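Vibralactone Cyclase (PDB 6KD0) catalyses a cyclization that forms the fused bicyclic beta-lactone of vibralactone, using what is probably a serine-hydrolase site in an alpha/beta hydrolase fold. Local coordinates at residues A312-F317 / K325-T330; T4-E9 / T301-Y306; T82-S87 / S162-P167; A158-G161 / D166-K169; K240-F245 / D281-E286. One frame throughout, in Å; residues are numbered along the deposited sequence.

Contact 1 (A312-F317 / K325-T330); sequences AFHMLF and KFQEET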
# COMPACT_ATOMS: atom_id res chain seq x y z
N ALA A 312 8.38 -6.33 -1.09
CA ALA A 312 7.23 -7.22 -1.25
C ALA A 312 7.58 -8.68 -1.04
O ALA A 312 6.90 -9.56 -1.60
CB ALA A 312 6.58 -7.07 -2.62
N PHE A 313 8.63 -8.97 -0.26
CA PHE A 313 9.00 -10.36 -0.00
C PHE A 313 7.87 -11.12 0.69
O PHE A 313 7.77 -12.34 0.54
CB PHE A 313 10.26 -10.44 0.85
CG PHE A 313 9.98 -10.35 2.32
CD1 PHE A 313 9.77 -9.11 2.92
CD2 PHE A 313 9.90 -11.49 3.10
CE1 PHE A 313 9.49 -9.03 4.29
CE2 PHE A 313 9.62 -11.41 4.45
CZ PHE A 313 9.42 -10.18 5.04
N HIS A 314 7.01 -10.43 1.45
CA HIS A 314 5.94 -11.12 2.15
C HIS A 314 4.80 -11.53 1.23
O HIS A 314 4.02 -12.41 1.60
CB HIS A 314 5.42 -10.29 3.33
CG HIS A 314 4.38 -9.27 2.99
ND1 HIS A 314 4.65 -8.13 2.25
CD2 HIS A 314 3.07 -9.18 3.33
CE1 HIS A 314 3.55 -7.41 2.14
NE2 HIS A 314 2.58 -8.02 2.78
N MET A 315 4.69 -10.94 0.04
CA MET A 315 3.67 -11.35 -0.93
C MET A 315 4.14 -12.51 -1.78
O MET A 315 3.31 -13.30 -2.26
CB MET A 315 3.31 -10.18 -1.86
CG MET A 315 2.72 -8.98 -1.15
SD MET A 315 1.15 -9.32 -0.33
CE MET A 315 0.09 -9.55 -1.76
N LEU A 316 5.44 -12.62 -1.98
CA LEU A 316 5.98 -13.70 -2.78
C LEU A 316 6.44 -14.89 -1.95
O LEU A 316 6.56 -15.99 -2.49
CB LEU A 316 7.14 -13.19 -3.63
CG LEU A 316 6.69 -12.60 -4.97
CD1 LEU A 316 6.05 -11.20 -4.81
CD2 LEU A 316 7.84 -12.57 -5.94
N PHE A 317 6.69 -14.70 -0.65
CA PHE A 317 7.22 -15.77 0.19
C PHE A 317 6.47 -15.83 1.51
O PHE A 317 7.07 -15.93 2.58
CB PHE A 317 8.71 -15.56 0.42
CG PHE A 317 9.51 -15.44 -0.85
CD1 PHE A 317 9.85 -16.56 -1.57
CD2 PHE A 317 9.89 -14.19 -1.33
CE1 PHE A 317 10.57 -16.46 -2.75
CE2 PHE A 317 10.62 -14.08 -2.51
CZ PHE A 317 10.96 -15.21 -3.23
N LYS A 325 5.29 -12.73 9.98
CA LYS A 325 5.42 -11.69 11.00
C LYS A 325 5.15 -10.32 10.40
O LYS A 325 4.51 -9.47 11.03
CB LYS A 325 6.80 -11.75 11.64
CG LYS A 325 6.94 -10.84 12.85
CD LYS A 325 8.24 -11.09 13.61
CE LYS A 325 8.48 -10.02 14.68
NZ LYS A 325 9.72 -9.24 14.40
N PHE A 326 5.62 -10.10 9.17
CA PHE A 326 5.32 -8.87 8.45
C PHE A 326 3.81 -8.66 8.33
O PHE A 326 3.30 -7.55 8.57
CB PHE A 326 5.99 -8.90 7.07
CG PHE A 326 5.98 -7.56 6.35
CD1 PHE A 326 4.85 -7.09 5.70
CD2 PHE A 326 7.13 -6.77 6.32
CE1 PHE A 326 4.85 -5.85 5.03
CE2 PHE A 326 7.14 -5.54 5.66
CZ PHE A 326 6.00 -5.09 5.02
N GLN A 327 3.07 -9.70 7.96
CA GLN A 327 1.61 -9.52 7.86
C GLN A 327 0.98 -9.29 9.23
O GLN A 327 0.07 -8.46 9.38
CB GLN A 327 0.95 -10.69 7.15
CG GLN A 327 -0.55 -10.45 6.90
CD GLN A 327 -0.83 -9.28 5.95
OE1 GLN A 327 0.07 -8.80 5.25
NE2 GLN A 327 -2.07 -8.85 5.92
N GLU A 328 1.48 -10.00 10.26
CA GLU A 328 0.97 -9.80 11.62
C GLU A 328 1.21 -8.38 12.10
O GLU A 328 0.34 -7.78 12.74
CB GLU A 328 1.62 -10.80 12.58
CG GLU A 328 1.17 -12.25 12.39
CD GLU A 328 2.08 -13.24 13.12
OE1 GLU A 328 2.89 -12.78 13.97
OE2 GLU A 328 2.00 -14.46 12.84
N GLU A 329 2.38 -7.83 11.80
CA GLU A 329 2.68 -6.46 12.20
C GLU A 329 1.91 -5.44 11.36
O GLU A 329 1.58 -4.35 11.87
CB GLU A 329 4.18 -6.20 12.11
CG GLU A 329 4.57 -4.79 12.57
CD GLU A 329 5.99 -4.71 13.10
OE1 GLU A 329 6.30 -3.73 13.82
OE2 GLU A 329 6.79 -5.63 12.79
N THR A 330 1.60 -5.76 10.10
CA THR A 330 0.66 -4.95 9.33
C THR A 330 -0.67 -4.84 10.07
O THR A 330 -1.22 -3.75 10.25
CB THR A 330 0.43 -5.57 7.94
OG1 THR A 330 1.65 -5.55 7.18
CG2 THR A 330 -0.66 -4.79 7.17
O HOH W 1 -0.06 -6.93 3.25
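His314 and Phe326 mark the closest backbone approach, with their CA atoms 6.7 Å apart. The short helix 313-316 here meets the first half of helix 321-338. No hydrogen bond joins the two backbones, and the gap is filled by aromatic side chains. Phe326 CD1 lies over one face of the His314 imidazole, near its centre and 3.5 Å from His314 CG. The two planes are inclined at 31°, so this is neither a stack nor an edge-to-face pair. Met315 CG covers the opposite face of the imidazole. His314 CG sits between its own backbone N and carbonyl carbon, which swings the ring across to Phe326. Phe313 turns its edge toward the face of Phe326 in an offset T-shaped pair, with ring centroids 5.8 Å apart and planes at 85°. Phe313, His314 and Phe326 thus form an aromatic cluster. Two of its members, Phe313 and His314, follow closely in the chain on His311, the likely histidine of the Ser-His-Asp triad of this alpha/beta hydrolase fold. Tyr306 brings a further ring to Phe326. At the polar edge a water in the imidazole plane is hydrogen-bonded to His314 NE2 at 2.9 Å. The same water donates to Gln327 OE1 over 2.7 Å. A bend at chi2 brings the Gln327 amide alongside; its plane is 11° from that of the imidazole.

Contact 2 (T4-E9 / T301-Y306); sequences TLFLDE and TRMTMY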
# COMPACT_ATOMS: atom_id res chain seq x y z
N THR A 4 15.38 14.42 12.34
CA THR A 4 16.01 13.11 12.63
C THR A 4 16.11 12.29 11.34
O THR A 4 15.42 12.66 10.36
CB THR A 4 15.24 12.35 13.72
OG1 THR A 4 15.87 11.08 13.90
CG2 THR A 4 13.78 12.16 13.38
N LEU A 5 16.92 11.24 11.33
CA LEU A 5 17.09 10.38 10.13
C LEU A 5 17.37 8.93 10.56
O LEU A 5 18.18 8.73 11.48
CB LEU A 5 18.24 10.93 9.28
CG LEU A 5 19.64 10.46 9.68
CD1 LEU A 5 19.89 9.04 9.20
CD2 LEU A 5 20.71 11.40 9.15
N PHE A 6 16.71 7.97 9.90
CA PHE A 6 16.88 6.53 10.19
C PHE A 6 17.98 6.08 9.23
O PHE A 6 17.69 6.06 8.05
CB PHE A 6 15.59 5.75 9.90
CG PHE A 6 15.71 4.24 10.03
CD1 PHE A 6 16.70 3.54 9.37
CD2 PHE A 6 14.80 3.51 10.77
CE1 PHE A 6 16.82 2.17 9.50
CE2 PHE A 6 14.92 2.14 10.90
CZ PHE A 6 15.93 1.47 10.27
N LEU A 7 19.13 5.63 9.74
CA LEU A 7 20.33 5.34 8.91
C LEU A 7 20.57 3.88 8.45
O LEU A 7 20.22 3.62 7.30
CB LEU A 7 21.53 5.96 9.62
CG LEU A 7 22.25 7.08 8.88
CD1 LEU A 7 22.99 7.98 9.83
CD2 LEU A 7 23.22 6.52 7.85
N ASP A 8 21.26 3.04 9.24
CA ASP A 8 21.71 1.68 8.80
C ASP A 8 21.38 0.55 9.77
O ASP A 8 20.46 0.72 10.57
CB ASP A 8 23.24 1.61 8.59
CG ASP A 8 24.09 2.56 9.43
OD1 ASP A 8 23.83 3.75 9.38
OD2 ASP A 8 25.02 2.09 10.09
N GLU A 9 22.12 -0.56 9.59
CA GLU A 9 22.27 -1.90 10.27
C GLU A 9 22.45 -3.04 9.26
O GLU A 9 21.87 -4.11 9.50
CB GLU A 9 21.22 -2.28 11.32
CG GLU A 9 19.90 -2.80 10.76
CD GLU A 9 18.78 -2.82 11.78
OE1 GLU A 9 18.64 -3.84 12.47
OE2 GLU A 9 18.06 -1.82 11.89
N THR A 301 3.51 9.14 14.25
CA THR A 301 4.21 8.33 13.27
C THR A 301 4.88 7.15 13.96
O THR A 301 5.40 7.27 15.08
CB THR A 301 5.23 9.24 12.57
OG1 THR A 301 4.87 9.43 11.20
CG2 THR A 301 6.61 8.76 12.73
N ARG A 302 4.83 6.00 13.29
CA ARG A 302 5.56 4.81 13.69
C ARG A 302 6.21 4.20 12.47
O ARG A 302 5.64 4.22 11.38
CB ARG A 302 4.67 3.79 14.38
CG ARG A 302 4.25 4.21 15.76
CD ARG A 302 3.63 3.10 16.56
NE ARG A 302 3.12 3.64 17.82
CZ ARG A 302 2.42 2.95 18.72
NH1 ARG A 302 2.12 1.67 18.52
NH2 ARG A 302 2.01 3.57 19.83
N MET A 303 7.42 3.68 12.64
CA MET A 303 8.20 3.09 11.57
C MET A 303 8.57 1.68 12.00
O MET A 303 8.84 1.44 13.18
CB MET A 303 9.46 3.94 11.32
CG MET A 303 10.65 3.22 10.72
SD MET A 303 10.41 2.91 8.97
CE MET A 303 10.00 4.56 8.39
N THR A 304 8.52 0.74 11.06
CA THR A 304 9.00 -0.62 11.27
C THR A 304 9.89 -0.98 10.10
O THR A 304 9.44 -0.90 8.95
CB THR A 304 7.87 -1.64 11.37
OG1 THR A 304 6.97 -1.25 12.41
CG2 THR A 304 8.45 -3.00 11.67
N MET A 305 11.12 -1.39 10.38
CA MET A 305 12.09 -1.76 9.36
C MET A 305 12.34 -3.27 9.38
O MET A 305 12.59 -3.85 10.44
CB MET A 305 13.40 -0.99 9.56
CG MET A 305 14.55 -1.47 8.67
SD MET A 305 14.28 -1.19 6.88
CE MET A 305 14.30 0.61 6.81
N TYR A 306 12.28 -3.90 8.20
CA TYR A 306 12.65 -5.31 8.03
C TYR A 306 13.98 -5.39 7.30
O TYR A 306 14.02 -5.36 6.06
CB TYR A 306 11.55 -6.07 7.28
CG TYR A 306 10.40 -6.44 8.18
CD1 TYR A 306 9.52 -5.47 8.64
CD2 TYR A 306 10.22 -7.76 8.60
CE1 TYR A 306 8.49 -5.81 9.48
CE2 TYR A 306 9.18 -8.10 9.45
CZ TYR A 306 8.32 -7.12 9.88
OH TYR A 306 7.28 -7.45 10.72
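The Phe6 ring lies across Met305, whose terminal methyl CE sits over one ring face. CE is 4.3 Å from the Phe6 ring centroid and 27° off the ring normal, a CH-pi contact. The outer end of the same ring touches the base of the methionine, with Phe6 CZ 3.6 Å from Met305 CB. The Met305 chain bends at chi2 (66°) and again at chi3. This double bend folds the methyl back over the ring that CB and CG already touch. Met305 SD is farther off, 5.4 Å from the Phe6 centroid and oblique to the ring, in a Met-aromatic contact. Met303 adds a looser touch, with its CG 4.2 Å from Phe6 CD2. Its side chain crosses that of Phe6 at about a right angle.

The contact joins the N-terminal loop to strand 301-307, the edge strand at one end of the central sheet of the alpha/beta hydrolase fold. The two backbones stay well apart: the nearest CA atoms, those of Phe6 and Met303, are 9.4 Å from each other. Leu288 of helix 284-296 also touches Phe6 and Met303, and Leu11 touches Phe6 and Met305. With an alanine at Phe6, the Met305 methyl would probably lose the ring face beneath it, and the N-terminal loop one of its holds on the strand.

No hydrogen bond or salt bridge crosses this surface contact. The loop is held to the strand mainly by dispersion between one aromatic ring and two methionine side chains, with the CH-pi approach of Met305 CE the one oriented element.

Contact 3 (T82-S87 / S162-P167); sequences TYIPTS and SFNADP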
# COMPACT_ATOMS: atom_id res chain seq x y z
N THR A 82 -16.11 -4.91 -1.17
CA THR A 82 -16.20 -4.65 0.26
C THR A 82 -16.26 -5.98 1.00
O THR A 82 -16.86 -6.96 0.51
CB THR A 82 -17.43 -3.78 0.61
OG1 THR A 82 -18.64 -4.49 0.29
CG2 THR A 82 -17.40 -2.48 -0.18
N TYR A 83 -15.64 -5.99 2.17
CA TYR A 83 -15.42 -7.14 3.02
C TYR A 83 -16.06 -6.79 4.35
O TYR A 83 -15.57 -5.89 5.05
CB TYR A 83 -13.92 -7.43 3.20
CG TYR A 83 -13.15 -7.65 1.91
CD1 TYR A 83 -12.80 -6.57 1.09
CD2 TYR A 83 -12.77 -8.92 1.51
CE1 TYR A 83 -12.12 -6.76 -0.09
CE2 TYR A 83 -12.07 -9.13 0.32
CZ TYR A 83 -11.75 -8.03 -0.47
OH TYR A 83 -11.07 -8.22 -1.66
N ILE A 84 -17.15 -7.47 4.70
CA ILE A 84 -18.06 -7.05 5.75
C ILE A 84 -18.11 -8.15 6.80
O ILE A 84 -18.45 -9.28 6.47
CB ILE A 84 -19.46 -6.78 5.18
CG1 ILE A 84 -19.37 -5.79 4.01
CG2 ILE A 84 -20.42 -6.34 6.30
CD1 ILE A 84 -20.50 -5.87 3.02
N PRO A 85 -17.76 -7.87 8.06
CA PRO A 85 -17.87 -8.90 9.11
C PRO A 85 -19.32 -9.20 9.41
O PRO A 85 -20.17 -8.31 9.45
CB PRO A 85 -17.18 -8.27 10.33
CG PRO A 85 -17.07 -6.82 10.05
CD PRO A 85 -17.23 -6.59 8.57
N THR A 86 -19.60 -10.49 9.64
CA THR A 86 -20.96 -10.94 9.89
C THR A 86 -21.00 -11.97 11.01
O THR A 86 -21.84 -12.87 10.98
CB THR A 86 -21.62 -11.55 8.65
OG1 THR A 86 -20.91 -12.72 8.25
CG2 THR A 86 -21.67 -10.56 7.51
N SER A 87 -20.08 -11.89 11.97
CA SER A 87 -20.10 -12.81 13.11
C SER A 87 -20.92 -12.30 14.29
O SER A 87 -21.33 -13.10 15.13
CB SER A 87 -18.68 -13.15 13.56
OG SER A 87 -17.94 -11.98 13.90
N SER A 162 -24.23 1.62 3.55
CA SER A 162 -24.80 0.59 2.70
C SER A 162 -24.03 -0.72 2.77
O SER A 162 -24.57 -1.75 2.36
CB SER A 162 -24.91 1.09 1.26
OG SER A 162 -23.64 1.11 0.65
N PHE A 163 -22.81 -0.74 3.32
CA PHE A 163 -22.16 -2.02 3.59
C PHE A 163 -21.73 -2.13 5.05
O PHE A 163 -20.71 -2.76 5.38
CB PHE A 163 -21.01 -2.29 2.61
CG PHE A 163 -20.01 -1.16 2.50
CD1 PHE A 163 -18.89 -1.13 3.31
CD2 PHE A 163 -20.18 -0.15 1.55
CE1 PHE A 163 -17.96 -0.10 3.20
CE2 PHE A 163 -19.27 0.88 1.45
CZ PHE A 163 -18.15 0.91 2.27
N ASN A 164 -22.52 -1.53 5.96
CA ASN A 164 -22.39 -1.70 7.41
C ASN A 164 -21.13 -1.04 7.97
O ASN A 164 -20.63 -1.45 9.02
CB ASN A 164 -22.42 -3.18 7.81
CG ASN A 164 -23.80 -3.78 7.73
OD1 ASN A 164 -24.26 -4.14 6.65
ND2 ASN A 164 -24.46 -3.91 8.88
N ALA A 165 -20.62 -0.01 7.31
CA ALA A 165 -19.45 0.72 7.77
C ALA A 165 -19.85 2.11 8.24
O ALA A 165 -20.84 2.68 7.79
CB ALA A 165 -18.39 0.83 6.66
N ASP A 166 -19.07 2.63 9.18
CA ASP A 166 -19.27 4.00 9.65
C ASP A 166 -17.89 4.62 9.88
O ASP A 166 -17.20 4.27 10.85
CB ASP A 166 -20.13 4.04 10.92
CG ASP A 166 -20.28 5.46 11.50
OD1 ASP A 166 -19.77 6.43 10.90
OD2 ASP A 166 -20.92 5.58 12.57
N PRO A 167 -17.45 5.53 9.00
CA PRO A 167 -16.10 6.09 9.13
C PRO A 167 -15.91 6.89 10.39
O PRO A 167 -14.76 7.12 10.80
CB PRO A 167 -15.95 6.95 7.87
CG PRO A 167 -17.33 7.23 7.40
CD PRO A 167 -18.18 6.06 7.84
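Thr82 CG2 stands over the face of the Phe163 ring, almost exactly on its centre. The methyl is 3.9 Å from the ring centroid and only 6° off the ring normal, a well-centred CH-pi contact. Two torsions set this up. Phe163 CG lies between its backbone N and carbonyl carbon (chi1 51°), which turns a ring face to the strand. Thr82 places CG2 opposite its carbonyl carbon and OG1 in the tighter site (chi1 65°). The methyl therefore meets the ring, and the hydroxyl bonds to the carbonyl of Glu67 on neighbouring strand 64-73.

Ile84 packs against the base of Phe163. With CG1 opposite its own carbonyl carbon, Ile84 CD1 reaches Phe163 CB at 3.6 Å, and CG1 itself lies 3.6 Å from Phe163 O. The other branch, CG2, touches Asn164 CB at 4.0 Å. Asn164 ND2 bonds to the carbonyls of Lys91 and Lys93.

Strand 76-85 of the central sheet is thus joined to the loop between helix 144-158 and strand 171-176. Phe163 also touches Val130 of strand 128-132, which pairs antiparallel with strand 76-85. A serine in place of Phe163 is likely to leave the Thr82 methyl without the ring it rests on and to open a gap beside the strand.

Side chains meet through carbon, and Ile84 also lies on the Phe163 carbonyl; no hydrogen bond crosses between the segments. The polar ends of Thr82 and Asn164 find their partners in other parts of the fold, leaving carbon surfaces to hold strand and loop together.

Contact 4 (A158-G161 / D166-K169); sequences ANAG and DPKK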
# COMPACT_ATOMS: atom_id res chain seq x y z
N ALA A 158 -18.92 8.12 1.58
CA ALA A 158 -20.31 8.59 1.50
C ALA A 158 -21.32 7.46 1.58
O ALA A 158 -22.46 7.66 2.02
CB ALA A 158 -20.51 9.40 0.22
N ASN A 159 -20.94 6.26 1.14
CA ASN A 159 -21.85 5.14 1.03
C ASN A 159 -21.55 4.08 2.07
O ASN A 159 -22.02 2.95 1.94
CB ASN A 159 -21.78 4.54 -0.37
CG ASN A 159 -22.29 5.51 -1.43
OD1 ASN A 159 -23.50 5.63 -1.64
ND2 ASN A 159 -21.37 6.23 -2.08
N ALA A 160 -20.77 4.43 3.10
CA ALA A 160 -20.35 3.45 4.10
C ALA A 160 -21.52 2.66 4.66
O ALA A 160 -21.45 1.43 4.77
CB ALA A 160 -19.61 4.14 5.24
N GLY A 161 -22.62 3.34 5.00
CA GLY A 161 -23.72 2.67 5.68
C GLY A 161 -24.31 1.53 4.87
O GLY A 161 -24.80 0.55 5.44
N ASP A 166 -19.07 2.63 9.18
CA ASP A 166 -19.27 4.00 9.65
C ASP A 166 -17.89 4.62 9.88
O ASP A 166 -17.20 4.27 10.85
CB ASP A 166 -20.13 4.04 10.92
CG ASP A 166 -20.28 5.46 11.50
OD1 ASP A 166 -19.77 6.43 10.90
OD2 ASP A 166 -20.92 5.58 12.57
N PRO A 167 -17.45 5.53 9.00
CA PRO A 167 -16.10 6.09 9.13
C PRO A 167 -15.91 6.89 10.39
O PRO A 167 -14.76 7.12 10.80
CB PRO A 167 -15.95 6.95 7.87
CG PRO A 167 -17.33 7.23 7.40
CD PRO A 167 -18.18 6.06 7.84
N LYS A 168 -17.00 7.33 11.04
CA LYS A 168 -16.86 7.96 12.36
C LYS A 168 -16.34 6.98 13.39
O LYS A 168 -15.81 7.42 14.41
CB LYS A 168 -18.21 8.52 12.83
CG LYS A 168 -18.85 9.51 11.88
CD LYS A 168 -18.26 10.90 12.00
CE LYS A 168 -18.78 11.62 13.23
NZ LYS A 168 -17.68 12.20 14.05
N LYS A 169 -16.49 5.68 13.16
CA LYS A 169 -15.92 4.68 14.05
C LYS A 169 -14.45 4.41 13.76
O LYS A 169 -13.82 3.64 14.49
CB LYS A 169 -16.73 3.38 13.94
CG LYS A 169 -18.20 3.59 14.27
CD LYS A 169 -18.91 2.29 14.58
CE LYS A 169 -20.29 2.55 15.19
NZ LYS A 169 -20.95 1.25 15.56
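Ala160 CB presses on Pro167 CD at 3.5 Å, and this one close touch forms the tight part of the contact. The methyl points across the loop and meets the proline ring at the carbon bonded to its nitrogen. It also approaches the backbone at Asp166 N, though loosely, at 4.3 Å. The nearest CA atoms, those of Ala160 and Asp166, are 5.7 Å apart, close enough for a side chain as short as alanine to span the gap. Both Ala160 and Pro167 are buried. Ala165 also touches Ala160, and Thr199 touches Pro167.

The outer side is looser. Gly161 is exposed, and so is Lys168 in the other segment. The Asp166 side chain points away from Ala160 and serves its own segment instead. Its OD1 accepts from Lys168 N at 2.9 Å in an Asx turn, with the N-H coming from above the carboxylate plane, 52° out of it. Lys169 N bonds to Asp166 O at 2.8 Å, which closes the first turn of the 3-10 segment 167-169. The ammonium of Lys169 has a partner in Thr94 OG1.

Both segments belong to the link between helix 144-158 and strand 171-176, part of a helix-to-strand connection in the alpha/beta hydrolase fold. Ala158 ends helix 144-158, and Asn159 is the first residue to leave it.

No hydrogen bond crosses between these two segments. A methyl on a proline ring makes the apolar touch, and OD1 and the carbonyl of Asp166 shape the turn that presents that ring.

Contact 5 (K240-F245 / D281-E286); sequences KEVYWF and DPLRDE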
# COMPACT_ATOMS: atom_id res chain seq x y z
N LYS A 240 16.65 -0.40 -12.28
CA LYS A 240 16.15 -0.42 -13.65
C LYS A 240 14.63 -0.56 -13.69
O LYS A 240 13.96 0.13 -14.48
CB LYS A 240 16.83 -1.55 -14.41
CG LYS A 240 16.43 -1.68 -15.87
CD LYS A 240 17.20 -2.81 -16.54
CE LYS A 240 16.82 -2.92 -18.01
NZ LYS A 240 17.60 -3.98 -18.72
N GLU A 241 14.08 -1.44 -12.86
CA GLU A 241 12.63 -1.67 -12.83
C GLU A 241 11.89 -0.46 -12.27
O GLU A 241 10.81 -0.10 -12.76
CB GLU A 241 12.32 -2.93 -12.00
CG GLU A 241 12.65 -4.24 -12.71
CD GLU A 241 12.44 -5.46 -11.82
OE1 GLU A 241 11.81 -6.44 -12.27
OE2 GLU A 241 12.90 -5.44 -10.67
N VAL A 242 12.47 0.17 -11.24
CA VAL A 242 11.88 1.39 -10.69
C VAL A 242 11.74 2.45 -11.78
O VAL A 242 10.66 3.04 -11.98
CB VAL A 242 12.72 1.89 -9.50
CG1 VAL A 242 12.33 3.32 -9.12
CG2 VAL A 242 12.55 0.94 -8.31
N TYR A 243 12.83 2.69 -12.51
CA TYR A 243 12.79 3.68 -13.59
C TYR A 243 11.80 3.28 -14.68
O TYR A 243 11.11 4.13 -15.27
CB TYR A 243 14.20 3.86 -14.19
CG TYR A 243 15.06 4.83 -13.42
CD1 TYR A 243 15.30 4.65 -12.06
CD2 TYR A 243 15.62 5.94 -14.04
CE1 TYR A 243 16.08 5.55 -11.34
CE2 TYR A 243 16.41 6.84 -13.34
CZ TYR A 243 16.64 6.64 -11.99
OH TYR A 243 17.41 7.52 -11.27
N TRP A 244 11.69 1.98 -14.97
CA TRP A 244 10.76 1.55 -16.00
C TRP A 244 9.31 1.80 -15.58
O TRP A 244 8.49 2.25 -16.39
CB TRP A 244 11.01 0.07 -16.34
CG TRP A 244 10.16 -0.51 -17.44
CD1 TRP A 244 10.20 -0.20 -18.77
CD2 TRP A 244 9.18 -1.54 -17.30
NE1 TRP A 244 9.28 -0.97 -19.47
CE2 TRP A 244 8.65 -1.80 -18.58
CE3 TRP A 244 8.70 -2.27 -16.21
CZ2 TRP A 244 7.67 -2.76 -18.80
CZ3 TRP A 244 7.72 -3.22 -16.43
CH2 TRP A 244 7.22 -3.46 -17.72
N PHE A 245 8.96 1.50 -14.32
CA PHE A 245 7.60 1.74 -13.85
C PHE A 245 7.28 3.24 -13.85
O PHE A 245 6.14 3.64 -14.16
CB PHE A 245 7.39 1.13 -12.46
CG PHE A 245 7.18 -0.37 -12.47
CD1 PHE A 245 6.08 -0.93 -13.10
CD2 PHE A 245 8.07 -1.21 -11.81
CE1 PHE A 245 5.89 -2.32 -13.11
CE2 PHE A 245 7.88 -2.60 -11.81
CZ PHE A 245 6.79 -3.15 -12.47
N ASP A 281 16.09 -2.81 -0.74
CA ASP A 281 15.05 -2.26 -1.60
C ASP A 281 15.54 -0.91 -2.11
O ASP A 281 15.87 -0.03 -1.29
CB ASP A 281 13.75 -2.15 -0.79
CG ASP A 281 12.55 -1.65 -1.60
OD1 ASP A 281 12.70 -1.22 -2.77
OD2 ASP A 281 11.44 -1.69 -1.03
N PRO A 282 15.62 -0.71 -3.43
CA PRO A 282 16.04 0.61 -3.95
C PRO A 282 15.12 1.75 -3.53
O PRO A 282 15.57 2.90 -3.42
CB PRO A 282 16.03 0.41 -5.47
CG PRO A 282 15.07 -0.73 -5.69
CD PRO A 282 15.30 -1.65 -4.52
N LEU A 283 13.84 1.47 -3.30
CA LEU A 283 12.87 2.48 -2.86
C LEU A 283 12.93 2.76 -1.36
O LEU A 283 12.11 3.53 -0.85
CB LEU A 283 11.45 2.03 -3.21
CG LEU A 283 11.07 1.91 -4.68
CD1 LEU A 283 9.57 1.57 -4.85
CD2 LEU A 283 11.42 3.18 -5.45
N ARG A 284 13.86 2.13 -0.63
CA ARG A 284 13.86 2.26 0.82
C ARG A 284 14.02 3.71 1.26
O ARG A 284 13.25 4.22 2.09
CB ARG A 284 14.96 1.39 1.44
CG ARG A 284 15.05 1.50 2.96
CD ARG A 284 16.39 0.92 3.46
NE ARG A 284 17.53 1.77 3.12
CZ ARG A 284 18.71 1.34 2.69
NH1 ARG A 284 18.94 0.04 2.53
NH2 ARG A 284 19.68 2.21 2.43
N ASP A 285 15.03 4.40 0.72
CA ASP A 285 15.40 5.68 1.30
C ASP A 285 14.42 6.80 0.96
O ASP A 285 14.20 7.69 1.79
CB ASP A 285 16.83 6.03 0.90
CG ASP A 285 17.87 5.22 1.67
OD1 ASP A 285 17.53 4.65 2.74
OD2 ASP A 285 19.02 5.12 1.21
N GLU A 286 13.77 6.78 -0.21
CA GLU A 286 12.75 7.81 -0.44
C GLU A 286 11.55 7.61 0.47
O GLU A 286 10.90 8.59 0.86
CB GLU A 286 12.33 7.85 -1.91
CG GLU A 286 11.62 6.62 -2.43
CD GLU A 286 11.49 6.66 -3.94
OE1 GLU A 286 10.37 6.89 -4.46
OE2 GLU A 286 12.52 6.50 -4.62
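A chi1 of 167° at Val242 sets CG1 opposite the backbone N and CG2 opposite the carbonyl carbon, and both methyls reach Leu283. Leu283 has its CG opposite the carbonyl carbon (chi1 -66°), and its CD2 branch, not the extended CD1, reaches the valine. Leu283 CD2 lies 3.8 Å from Val242 CG1 and equally near CG2, straddled by the two methyls. The side chains run past each other in opposite directions. Val242 CG2 also rests on Pro282 CG, at 4.0 Å. Met228 of helix 227-230 touches both Val242 and Pro282. The contact is buried and wholly apolar, and it lays helix 239-249 against the turn that leads into helix 284-296.

That turn is a type I beta turn from Asp281 to Arg284. Asp281 OD1 caps it, accepting from Leu283 N at 3.0 Å, with the N-H 56° out of the carboxylate plane. At the end of the turn, Arg284 grips Asp285 side-on: NE meets OD1 at 2.9 Å and NH2 meets OD2 at 3.2 Å. Arg284 NH2 has a second acid in Glu230, and Asp285 OD2 also takes the backbone N-H groups of Lys226 and Ser227. The other oxygen of Asp281, OD2, bonds to His311 ND1. Such an aspartate, in the loop after a sheet strand and paired with a histidine, is consistent with the acid of a Ser-His-Asp catalytic triad in the alpha/beta hydrolase fold.

How the contacts relate
Contacts 1, 2 and 5 group around the probable triad of Ser177, His311 and Asp281. Contact 5 holds Asp281, and contact 1 begins one residue after His311; their nearest atoms are about 6 Å apart. Contact 2 touches both. Thr304 OG1 lies 2.9 Å from Glu329 OE1 of contact 1, a probable hydrogen bond, and Met305 CE packs 4.0 Å from Arg284 CD of contact 5. Contacts 3 and 4 share Asp166 and Pro167 and are joined by a probable hydrogen bond from Ala165 N to Ala160 O. They sit across the chain's centre from contact 5, with centres about 36 Å from it. Contacts 2 and 3 both reach the central sheet, their centres about 34 Å apart.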